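Local atomic coordinates of MTH0777 (Methanothermobacter thermautotrophicus, PDB entry 1KJN), a protein that is of unknown function but folds as a three-layer alpha/beta protein, with helices on both faces of a parallel sheet, and belongs to the DUF1890 family. Residues V147-D150 with R151-E155; E120-N123 with E124-T128. One frame throughout, in Å; residues are numbered along the deposited sequence.

Interaction 1: residues V147-D150 with R151-E155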
loop_
_atom_site.group_PDB
_atom_site.type_symbol
_atom_site.label_atom_id
_atom_site.label_comp_id
_atom_site.label_asym_id
_atom_site.label_seq_id
_atom_site.Cartn_x
_atom_site.Cartn_y
_atom_site.Cartn_z
ATOM N N VAL A 147 12.134 3.088 -9.906
ATOM C CA VAL A 147 13.226 3.743 -10.625
ATOM C C VAL A 147 12.826 3.993 -12.080
ATOM O O VAL A 147 13.056 5.072 -12.627
ATOM C CB VAL A 147 14.515 2.891 -10.602
ATOM C CG1 VAL A 147 15.580 3.556 -11.440
ATOM C CG2 VAL A 147 15.005 2.738 -9.181
ATOM N N ARG A 148 12.241 2.986 -12.714
ATOM C CA ARG A 148 11.802 3.164 -14.094
ATOM C C ARG A 148 10.696 4.224 -14.221
ATOM O O ARG A 148 10.632 4.910 -15.227
ATOM C CB ARG A 148 11.389 1.825 -14.698
ATOM C CG ARG A 148 12.595 0.951 -14.940
ATOM C CD ARG A 148 12.267 -0.524 -15.082
ATOM N NE ARG A 148 13.332 -1.288 -14.434
ATOM C CZ ARG A 148 13.422 -2.613 -14.401
ATOM N NH1 ARG A 148 12.501 -3.362 -14.985
ATOM N NH2 ARG A 148 14.465 -3.184 -13.803
ATOM N N ILE A 149 9.861 4.387 -13.187
ATOM C CA ILE A 149 8.817 5.413 -13.214
ATOM C C ILE A 149 9.471 6.788 -13.032
ATOM O O ILE A 149 9.072 7.760 -13.675
ATOM C CB ILE A 149 7.734 5.186 -12.109
ATOM C CG1 ILE A 149 6.839 4.007 -12.497
ATOM C CG2 ILE A 149 6.874 6.445 -11.908
ATOM C CD1 ILE A 149 6.060 3.437 -11.339
ATOM N N ASP A 150 10.460 6.881 -12.145
ATOM C CA ASP A 150 11.160 8.158 -11.939
ATOM C C ASP A 150 11.770 8.650 -13.251
ATOM O O ASP A 150 11.698 9.843 -13.575
ATOM C CB ASP A 150 12.298 8.008 -10.929
ATOM C CG ASP A 150 11.821 8.081 -9.501
ATOM O OD1 ASP A 150 10.747 8.683 -9.247
ATOM O OD2 ASP A 150 12.528 7.551 -8.633
ATOM N N ARG A 151 12.381 7.719 -13.983
ATOM C CA ARG A 151 13.031 8.028 -15.255
ATOM C C ARG A 151 12.040 8.541 -16.287
ATOM O O ARG A 151 12.257 9.585 -16.909
ATOM C CB ARG A 151 13.795 6.806 -15.777
ATOM C CG ARG A 151 14.904 6.347 -14.819
ATOM C CD ARG A 151 15.987 5.526 -15.523
ATOM N NE ARG A 151 17.109 5.177 -14.642
ATOM C CZ ARG A 151 17.805 6.038 -13.896
ATOM N NH1 ARG A 151 17.510 7.331 -13.902
ATOM N NH2 ARG A 151 18.804 5.599 -13.136
ATOM N N PHE A 152 10.939 7.814 -16.441
ATOM C CA PHE A 152 9.887 8.207 -17.364
ATOM C C PHE A 152 9.412 9.618 -17.010
ATOM O O PHE A 152 9.257 10.461 -17.880
ATOM C CB PHE A 152 8.707 7.237 -17.240
ATOM C CG PHE A 152 7.487 7.663 -18.016
ATOM C CD1 PHE A 152 7.330 7.294 -19.336
ATOM C CD2 PHE A 152 6.510 8.447 -17.420
ATOM C CE1 PHE A 152 6.213 7.698 -20.071
ATOM C CE2 PHE A 152 5.385 8.862 -18.140
ATOM C CZ PHE A 152 5.239 8.483 -19.473
HETATM N N MSE A 153 9.211 9.868 -15.717
HETATM C CA MSE A 153 8.719 11.155 -15.233
HETATM C C MSE A 153 9.661 12.350 -15.381
HETATM O O MSE A 153 9.214 13.489 -15.443
HETATM C CB MSE A 153 8.294 11.039 -13.775
HETATM C CG MSE A 153 7.060 10.187 -13.544
HETATM SE SE MSE A 153 5.459 11.004 -14.249
HETATM C CE MSE A 153 4.247 9.533 -13.925
ATOM N N GLU A 154 10.968 12.118 -15.355
ATOM C CA GLU A 154 11.882 13.242 -15.488
ATOM C C GLU A 154 11.877 13.833 -16.908
ATOM O O GLU A 154 12.666 14.723 -17.205
ATOM C CB GLU A 154 13.297 12.867 -15.024
ATOM C CG GLU A 154 13.926 11.740 -15.796
ATOM C CD GLU A 154 15.286 11.308 -15.260
ATOM O OE1 GLU A 154 16.177 10.977 -16.069
ATOM O OE2 GLU A 154 15.474 11.288 -14.033
ATOM N N GLU A 155 10.921 13.418 -17.743
ATOM C CA GLU A 155 10.885 13.898 -19.130
ATOM C C GLU A 155 9.622 13.765 -19.992
ATOM O O GLU A 155 9.574 14.397 -21.064
ATOM C CB GLU A 155 12.013 13.195 -19.899
ATOM C CG GLU A 155 12.031 11.659 -19.735
ATOM C CD GLU A 155 13.354 11.039 -20.165
ATOM O OE1 GLU A 155 13.821 11.385 -21.268
ATOM O OE2 GLU A 155 13.955 10.248 -19.392
#

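Interaction 2: residues E120-N123 with E124-T128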
loop_
_atom_site.group_PDB
_atom_site.type_symbol
_atom_site.label_atom_id
_atom_site.label_comp_id
_atom_site.label_asym_id
_atom_site.label_seq_id
_atom_site.Cartn_x
_atom_site.Cartn_y
_atom_site.Cartn_z
ATOM N N GLU A 120 3.772 -11.732 -22.603
ATOM C CA GLU A 120 2.439 -11.788 -23.196
ATOM C C GLU A 120 1.720 -10.456 -23.005
ATOM O O GLU A 120 1.130 -9.919 -23.939
ATOM C CB GLU A 120 1.618 -12.895 -22.547
ATOM C CG GLU A 120 2.288 -14.261 -22.562
ATOM C CD GLU A 120 1.597 -15.280 -21.652
ATOM O OE1 GLU A 120 1.016 -14.882 -20.613
ATOM O OE2 GLU A 120 1.651 -16.488 -21.972
ATOM N N LEU A 121 1.792 -9.912 -21.793
ATOM C CA LEU A 121 1.146 -8.637 -21.489
ATOM C C LEU A 121 1.778 -7.501 -22.291
ATOM O O LEU A 121 1.087 -6.645 -22.835
ATOM C CB LEU A 121 1.208 -8.363 -19.984
ATOM C CG LEU A 121 0.292 -9.267 -19.159
ATOM C CD1 LEU A 121 0.622 -9.176 -17.683
ATOM C CD2 LEU A 121 -1.145 -8.893 -19.403
ATOM N N VAL A 122 3.097 -7.538 -22.412
ATOM C CA VAL A 122 3.827 -6.528 -23.167
ATOM C C VAL A 122 3.414 -6.599 -24.631
ATOM O O VAL A 122 3.067 -5.579 -25.228
ATOM C CB VAL A 122 5.357 -6.723 -23.020
ATOM C CG1 VAL A 122 6.112 -5.914 -24.061
ATOM C CG2 VAL A 122 5.804 -6.320 -21.612
ATOM N N ASN A 123 3.395 -7.806 -25.194
ATOM C CA ASN A 123 3.012 -7.973 -26.602
ATOM C C ASN A 123 1.589 -7.501 -26.843
ATOM O O ASN A 123 1.319 -6.777 -27.801
ATOM C CB ASN A 123 3.156 -9.428 -27.035
ATOM C CG ASN A 123 4.591 -9.869 -27.089
ATOM O OD1 ASN A 123 5.482 -9.066 -27.357
ATOM N ND2 ASN A 123 4.832 -11.146 -26.818
ATOM N N GLU A 124 0.702 -7.862 -25.921
ATOM C CA GLU A 124 -0.700 -7.489 -26.003
ATOM C C GLU A 124 -0.905 -5.974 -26.098
ATOM O O GLU A 124 -1.645 -5.498 -26.963
ATOM C CB GLU A 124 -1.459 -8.057 -24.804
ATOM C CG GLU A 124 -2.912 -7.599 -24.696
ATOM C CD GLU A 124 -3.791 -8.090 -25.837
ATOM O OE1 GLU A 124 -3.350 -8.103 -27.004
ATOM O OE2 GLU A 124 -4.944 -8.458 -25.557
ATOM N N ILE A 125 -0.246 -5.224 -25.218
ATOM C CA ILE A 125 -0.347 -3.769 -25.214
ATOM C C ILE A 125 0.246 -3.173 -26.497
ATOM O O ILE A 125 -0.303 -2.218 -27.040
ATOM C CB ILE A 125 0.361 -3.153 -23.977
ATOM C CG1 ILE A 125 -0.347 -3.587 -22.681
ATOM C CG2 ILE A 125 0.417 -1.637 -24.097
ATOM C CD1 ILE A 125 -1.802 -3.075 -22.536
HETATM N N MSE A 126 1.351 -3.745 -26.977
HETATM C CA MSE A 126 2.009 -3.279 -28.206
HETATM C C MSE A 126 1.148 -3.473 -29.456
HETATM O O MSE A 126 1.104 -2.611 -30.334
HETATM C CB MSE A 126 3.329 -4.016 -28.423
HETATM C CG MSE A 126 4.374 -3.765 -27.368
HETATM SE SE MSE A 126 6.102 -4.444 -27.896
HETATM C CE MSE A 126 6.949 -2.744 -28.232
ATOM N N GLU A 127 0.492 -4.626 -29.536
ATOM C CA GLU A 127 -0.356 -4.974 -30.672
ATOM C C GLU A 127 -1.705 -4.260 -30.661
ATOM O O GLU A 127 -2.334 -4.097 -31.710
ATOM C CB GLU A 127 -0.579 -6.492 -30.703
ATOM C CG GLU A 127 0.655 -7.285 -31.113
ATOM C CD GLU A 127 0.807 -8.613 -30.367
ATOM O OE1 GLU A 127 -0.214 -9.277 -30.057
ATOM O OE2 GLU A 127 1.969 -8.991 -30.093
ATOM N N THR A 128 -2.134 -3.813 -29.485
ATOM C CA THR A 128 -3.425 -3.150 -29.349
ATOM C C THR A 128 -3.379 -1.636 -29.135
ATOM O O THR A 128 -4.300 -0.914 -29.537
ATOM C CB THR A 128 -4.245 -3.768 -28.181
ATOM O OG1 THR A 128 -3.517 -3.613 -26.955
ATOM C CG2 THR A 128 -4.505 -5.255 -28.422
#

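Interaction 1: residues V147-D150 with R151-E155
V147 and R151 meet one turn apart on the outer side of the last helix, their side chains running alongside each other. The methyl CG1 of V147 sits over one face of the R151 guanidinium, 3.9 Å from NE. R151 gets there with CG beside its own backbone N (chi1 -61°) and a chain extended from CG to NE; on the way CG passes 3.1 Å from V147 O. V147 O also accepts the backbone bond from R151 N at 3.0 Å. On the inner side I149 and M153, a selenomethionine, also lie side by side, CG2 of I149 being 4.1 Å from CG of M153, and M153 N bonds to I149 O at 2.9 Å. The last rung, E154 N to D150 O, is 3.0 Å long but more bent, with 136° at the hydrogen, where the chain leaves helical geometry. Further out, the D150 carboxylate is tied on both oxygens: OD2 makes a salt bridge with R146, and OD1 a hydrogen bond with the hydroxyl of Y27. R148 turns its NH1 to the carbonyl of A135, while F152 lies against I134 of strand 132-136. I149 and M153 touch T28 of helix 21-34. This is a C-terminal helix covering part of one sheet face in a three-layer alpha/beta fold, with I149, F152 and M153 buried and V147 and R151 exposed.

Interaction 2: residues E120-N123 with E124-T128
In N123 and E127 the first torsions (chi1 -72° in E127) both set CG beside the backbone N, and the two side chains run the same way along the helix. E127 then bends at chi2, 143°, which carries its carboxylate back over the preceding turn. OE2 of E127 comes to 3.3 Å from CB of N123, meeting the root of the asparagine rather than its amide, and the amide and carboxylate planes are only 18° apart. E127 N bonds to N123 O at 2.9 Å. OE2 of E127 also lies 3.3 Å from N123 O; these are two acceptors, so the carboxylate gains no bond there and may be mildly disfavoured. Round the helix V122 and M126, a selenomethionine, form the apolar pair: CG1 of V122 touches SE of M126 at 4.1 Å, and CG of M126 packs 3.1 Å from V122 O. At the C-terminal end the T128 hydroxyl OG1 donates to E124 O at 2.7 Å, so E124 O receives both this hydroxyl and the weak bond from T128 N. L121 and I125 face inward onto I110 of strand 105-111, with I125 also reaching A92 of helix 89-102, whereas M126 leans on I133. The helix is thus the amphipathic crossover of a beta-alpha-beta unit, joining parallel neighbours 105-111 and 132-136.

Each interaction links successive turns of one helix through i to i+4 backbone bonds. Buried are I149, F152 and M153 in interaction 1, L121 and I125 in interaction 2; the V147-R151 pair and E127 lie at the surface. The helices differ, with centres 21 Å apart and nearest atoms about 10 Å apart. Strands 105-111 and 132-136 are common ground: interaction 2 sits on the helix that connects them, interaction 1 on the helix that follows, packed against the other face of the sheet. In 147-155, D150 and R148 bond to residues beyond the segments, whereas in 120-128 the T128 hydroxyl bonds to the E124 carbonyl of its own helix.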